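Local coordinates for glycosyl hydrolase, family 38 (Enterococcus faecalis, PDB 5KBP), which probably hydrolyses alpha-mannosidic linkages in carbohydrates, at residues K497-L509 / K814-E826. Residues are numbered along the deposited sequence; the frame is centred on the assembly and turned at random.
Sequences KEMAPFSWDSFAL and KLAPNHVYLTHAE. Unlike the reference sequence in segment 814-826: His824 (reference Thr).
Trp504 and His819 pair backbone to backbone where the short strand 819-820 adds itself antiparallel to strand 503-511, which also pairs with strand 404-410 in the same sheet. It is a compact example of how a late chain segment can be stitched beside a strand some 300 residues earlier in the sequence. Trp504 N donates to His819 O (3.0 Å) and His819 N returns a bond to Trp504 O; Ser503 and Val820 form the adjoining non-hydrogen-bonded pair. Beyond it, Phe502 O accepts Tyr821 N at 2.8 Å and, weakly, Leu822 N.

Side-chain hydrogen bonds continue the contact along residues 816-818. Ser506 OG reaches a lone pair of Pro817 O (2.6 Å), in the carbonyl plane, while Ser506 N approaches Asn818 OD1 from above the amide plane (3.3 Å), a bond left doubtful by Asp505 OD1, only 2.9 Å from Asn818 OD1.

Apolar and aromatic packing lies mainly around the Trp504 indole. His819 CB sits over one face near the rim, 3.5 Å from Trp504 CZ2, and Leu815 CD1 meets the six-membered ring near CH2. Helix 304-332 backs this side, touching Phe502, Leu815 and Tyr821. The Phe502 and His824 rings meet rim to rim, their planes 24° apart.

With chi1 at 65°, CG of Trp504 lies between backbone N and carbonyl carbon, and the indole edge faces Ala816 and Pro817: NE1 donates to Ala816 O at 2.9 Å, nearly straight (167°) and within the ring plane.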
# COMPACT_ATOMS: atom_id res chain seq x y z
N LYS A 497 -24.75 -32.06 -3.43
CA LYS A 497 -24.75 -32.75 -4.72
C LYS A 497 -25.62 -31.98 -5.70
O LYS A 497 -26.85 -31.96 -5.56
CB LYS A 497 -25.24 -34.19 -4.56
CG LYS A 497 -25.27 -34.99 -5.84
CD LYS A 497 -25.76 -36.41 -5.59
CE LYS A 497 -25.84 -37.22 -6.87
NZ LYS A 497 -26.33 -38.61 -6.62
N GLU A 498 -24.98 -31.36 -6.70
CA GLU A 498 -25.67 -30.70 -7.81
C GLU A 498 -26.66 -29.65 -7.32
O GLU A 498 -27.84 -29.66 -7.67
CB GLU A 498 -26.37 -31.73 -8.71
CG GLU A 498 -25.42 -32.69 -9.41
CD GLU A 498 -26.11 -33.56 -10.43
OE1 GLU A 498 -25.43 -34.04 -11.36
OE2 GLU A 498 -27.34 -33.75 -10.32
N MET A 499 -26.16 -28.72 -6.51
CA MET A 499 -27.00 -27.62 -6.04
C MET A 499 -27.33 -26.69 -7.21
O MET A 499 -26.48 -26.42 -8.06
CB MET A 499 -26.30 -26.85 -4.93
CG MET A 499 -27.15 -25.78 -4.27
SD MET A 499 -26.34 -25.01 -2.86
CE MET A 499 -27.55 -23.76 -2.42
N ALA A 500 -28.57 -26.21 -7.23
CA ALA A 500 -29.04 -25.42 -8.36
C ALA A 500 -28.27 -24.11 -8.47
O ALA A 500 -27.82 -23.55 -7.46
CB ALA A 500 -30.54 -25.14 -8.22
N PRO A 501 -28.08 -23.60 -9.69
CA PRO A 501 -27.40 -22.31 -9.85
C PRO A 501 -28.18 -21.17 -9.21
O PRO A 501 -29.41 -21.15 -9.24
CB PRO A 501 -27.32 -22.14 -11.37
CG PRO A 501 -27.43 -23.53 -11.92
CD PRO A 501 -28.35 -24.25 -10.98
N PHE A 502 -27.43 -20.23 -8.63
CA PHE A 502 -27.96 -19.03 -7.98
C PHE A 502 -29.19 -19.34 -7.14
O PHE A 502 -30.30 -18.89 -7.44
CB PHE A 502 -28.27 -17.96 -9.02
CG PHE A 502 -27.04 -17.41 -9.68
CD1 PHE A 502 -26.11 -16.68 -8.96
CD2 PHE A 502 -26.80 -17.63 -11.03
CE1 PHE A 502 -24.97 -16.18 -9.57
CE2 PHE A 502 -25.67 -17.13 -11.64
CZ PHE A 502 -24.75 -16.41 -10.91
N SER A 503 -28.99 -20.11 -6.07
CA SER A 503 -30.05 -20.50 -5.16
C SER A 503 -29.47 -20.53 -3.75
O SER A 503 -28.28 -20.30 -3.54
CB SER A 503 -30.65 -21.86 -5.55
OG SER A 503 -29.65 -22.86 -5.55
N TRP A 504 -30.33 -20.82 -2.77
CA TRP A 504 -29.86 -21.02 -1.40
C TRP A 504 -30.69 -22.09 -0.73
O TRP A 504 -31.89 -22.21 -0.97
CB TRP A 504 -29.89 -19.72 -0.58
CG TRP A 504 -31.26 -19.14 -0.33
CD1 TRP A 504 -32.20 -19.60 0.55
CD2 TRP A 504 -31.82 -17.97 -0.94
NE1 TRP A 504 -33.31 -18.80 0.51
CE2 TRP A 504 -33.11 -17.79 -0.39
CE3 TRP A 504 -31.37 -17.06 -1.90
CZ2 TRP A 504 -33.94 -16.74 -0.78
CZ3 TRP A 504 -32.20 -16.02 -2.28
CH2 TRP A 504 -33.47 -15.87 -1.72
N ASP A 505 -30.03 -22.88 0.12
CA ASP A 505 -30.67 -23.92 0.90
C ASP A 505 -30.39 -23.68 2.38
O ASP A 505 -29.26 -23.37 2.77
CB ASP A 505 -30.18 -25.31 0.49
CG ASP A 505 -30.69 -25.73 -0.88
OD1 ASP A 505 -31.90 -25.57 -1.14
OD2 ASP A 505 -29.88 -26.22 -1.69
N SER A 506 -31.43 -23.83 3.20
CA SER A 506 -31.32 -23.60 4.63
C SER A 506 -31.28 -24.92 5.38
O SER A 506 -32.00 -25.87 5.04
CB SER A 506 -32.50 -22.75 5.14
OG SER A 506 -32.51 -21.48 4.51
N PHE A 507 -30.42 -24.99 6.39
CA PHE A 507 -30.30 -26.15 7.26
C PHE A 507 -30.24 -25.67 8.71
O PHE A 507 -30.20 -24.46 8.98
CB PHE A 507 -29.07 -26.99 6.90
CG PHE A 507 -29.05 -27.46 5.47
CD1 PHE A 507 -29.67 -28.64 5.11
CD2 PHE A 507 -28.40 -26.71 4.50
CE1 PHE A 507 -29.66 -29.07 3.80
CE2 PHE A 507 -28.38 -27.14 3.18
CZ PHE A 507 -29.01 -28.32 2.83
N ALA A 508 -30.22 -26.61 9.64
CA ALA A 508 -30.16 -26.27 11.06
C ALA A 508 -29.39 -27.34 11.80
O ALA A 508 -29.22 -28.46 11.32
CB ALA A 508 -31.56 -26.10 11.66
N LEU A 509 -28.92 -26.97 13.00
CA LEU A 509 -28.12 -27.85 13.85
C LEU A 509 -28.89 -28.08 15.14
O LEU A 509 -29.00 -27.16 15.97
CB LEU A 509 -26.75 -27.24 14.11
CG LEU A 509 -25.56 -28.20 14.23
CD1 LEU A 509 -25.35 -28.94 12.92
CD2 LEU A 509 -24.30 -27.43 14.61
N LYS A 814 -39.54 -13.09 5.14
CA LYS A 814 -40.31 -13.03 3.90
C LYS A 814 -39.69 -13.86 2.78
O LYS A 814 -40.36 -14.11 1.77
CB LYS A 814 -40.47 -11.58 3.44
CG LYS A 814 -40.96 -10.63 4.53
CD LYS A 814 -42.16 -11.19 5.29
CE LYS A 814 -43.40 -11.31 4.40
NZ LYS A 814 -44.52 -11.97 5.12
N LEU A 815 -38.44 -14.29 2.93
CA LEU A 815 -37.81 -15.16 1.95
C LEU A 815 -38.01 -16.62 2.33
O LEU A 815 -38.06 -16.97 3.51
CB LEU A 815 -36.31 -14.86 1.83
CG LEU A 815 -35.91 -13.54 1.16
CD1 LEU A 815 -34.40 -13.45 1.04
CD2 LEU A 815 -36.57 -13.42 -0.20
N ALA A 816 -38.14 -17.47 1.32
CA ALA A 816 -38.34 -18.88 1.56
C ALA A 816 -37.06 -19.53 2.07
O ALA A 816 -35.96 -19.07 1.76
CB ALA A 816 -38.80 -19.58 0.28
N PRO A 817 -37.17 -20.59 2.88
CA PRO A 817 -35.96 -21.28 3.34
C PRO A 817 -35.12 -21.84 2.20
O PRO A 817 -33.89 -21.84 2.28
CB PRO A 817 -36.51 -22.39 4.24
CG PRO A 817 -37.86 -21.90 4.67
CD PRO A 817 -38.39 -21.14 3.50
N ASN A 818 -35.77 -22.32 1.14
CA ASN A 818 -35.09 -22.76 -0.07
C ASN A 818 -35.68 -22.01 -1.25
O ASN A 818 -36.91 -21.92 -1.38
CB ASN A 818 -35.23 -24.27 -0.27
CG ASN A 818 -34.79 -25.07 0.94
OD1 ASN A 818 -33.60 -25.22 1.20
ND2 ASN A 818 -35.76 -25.58 1.69
N HIS A 819 -34.82 -21.47 -2.11
CA HIS A 819 -35.30 -20.62 -3.19
C HIS A 819 -34.27 -20.57 -4.31
O HIS A 819 -33.07 -20.48 -4.04
CB HIS A 819 -35.59 -19.20 -2.68
CG HIS A 819 -36.11 -18.28 -3.73
ND1 HIS A 819 -35.31 -17.36 -4.38
CD2 HIS A 819 -37.36 -18.12 -4.25
CE1 HIS A 819 -36.04 -16.68 -5.25
NE2 HIS A 819 -37.28 -17.12 -5.19
N VAL A 820 -34.75 -20.64 -5.55
CA VAL A 820 -33.91 -20.50 -6.73
C VAL A 820 -34.10 -19.10 -7.29
O VAL A 820 -35.21 -18.74 -7.71
CB VAL A 820 -34.25 -21.57 -7.79
CG1 VAL A 820 -33.49 -21.30 -9.07
CG2 VAL A 820 -33.93 -22.96 -7.25
N TYR A 821 -33.03 -18.31 -7.30
CA TYR A 821 -33.14 -16.92 -7.73
C TYR A 821 -33.15 -16.80 -9.25
O TYR A 821 -33.86 -15.95 -9.80
CB TYR A 821 -32.01 -16.09 -7.14
CG TYR A 821 -32.17 -14.60 -7.35
CD1 TYR A 821 -33.18 -13.89 -6.71
CD2 TYR A 821 -31.30 -13.90 -8.17
CE1 TYR A 821 -33.33 -12.53 -6.90
CE2 TYR A 821 -31.44 -12.53 -8.36
CZ TYR A 821 -32.46 -11.86 -7.73
OH TYR A 821 -32.61 -10.50 -7.92
N LEU A 822 -32.39 -17.64 -9.95
CA LEU A 822 -32.30 -17.58 -11.40
C LEU A 822 -32.31 -18.99 -11.98
O LEU A 822 -31.60 -19.87 -11.48
CB LEU A 822 -31.02 -16.85 -11.84
CG LEU A 822 -31.04 -15.32 -11.78
CD1 LEU A 822 -29.66 -14.75 -12.03
CD2 LEU A 822 -32.03 -14.77 -12.79
N THR A 823 -33.11 -19.19 -13.02
CA THR A 823 -33.11 -20.45 -13.76
C THR A 823 -32.36 -20.23 -15.07
O THR A 823 -32.68 -19.31 -15.83
CB THR A 823 -34.54 -20.91 -14.04
OG1 THR A 823 -35.21 -21.17 -12.80
CG2 THR A 823 -34.54 -22.18 -14.88
N HIS A 824 -31.34 -21.04 -15.31
CA HIS A 824 -30.43 -20.84 -16.43
C HIS A 824 -30.67 -21.89 -17.50
O HIS A 824 -31.00 -23.05 -17.21
CB HIS A 824 -28.98 -20.88 -15.96
CG HIS A 824 -28.57 -19.71 -15.12
ND1 HIS A 824 -27.63 -18.78 -15.53
CD2 HIS A 824 -28.97 -19.31 -13.89
CE1 HIS A 824 -27.47 -17.86 -14.59
NE2 HIS A 824 -28.27 -18.16 -13.58
N ALA A 825 -30.55 -21.47 -18.75
CA ALA A 825 -30.60 -22.38 -19.89
C ALA A 825 -29.42 -23.34 -19.80
O ALA A 825 -28.27 -22.94 -20.04
CB ALA A 825 -30.58 -21.60 -21.20
N GLU A 826 -29.69 -24.59 -19.46
CA GLU A 826 -28.63 -25.58 -19.32
C GLU A 826 -27.96 -25.84 -20.67
O GLU A 826 -28.61 -25.84 -21.72
CB GLU A 826 -29.22 -26.88 -18.76
CG GLU A 826 -28.23 -27.73 -17.98
CD GLU A 826 -28.92 -28.66 -17.01
OE1 GLU A 826 -29.90 -28.23 -16.36
OE2 GLU A 826 -28.50 -29.83 -16.89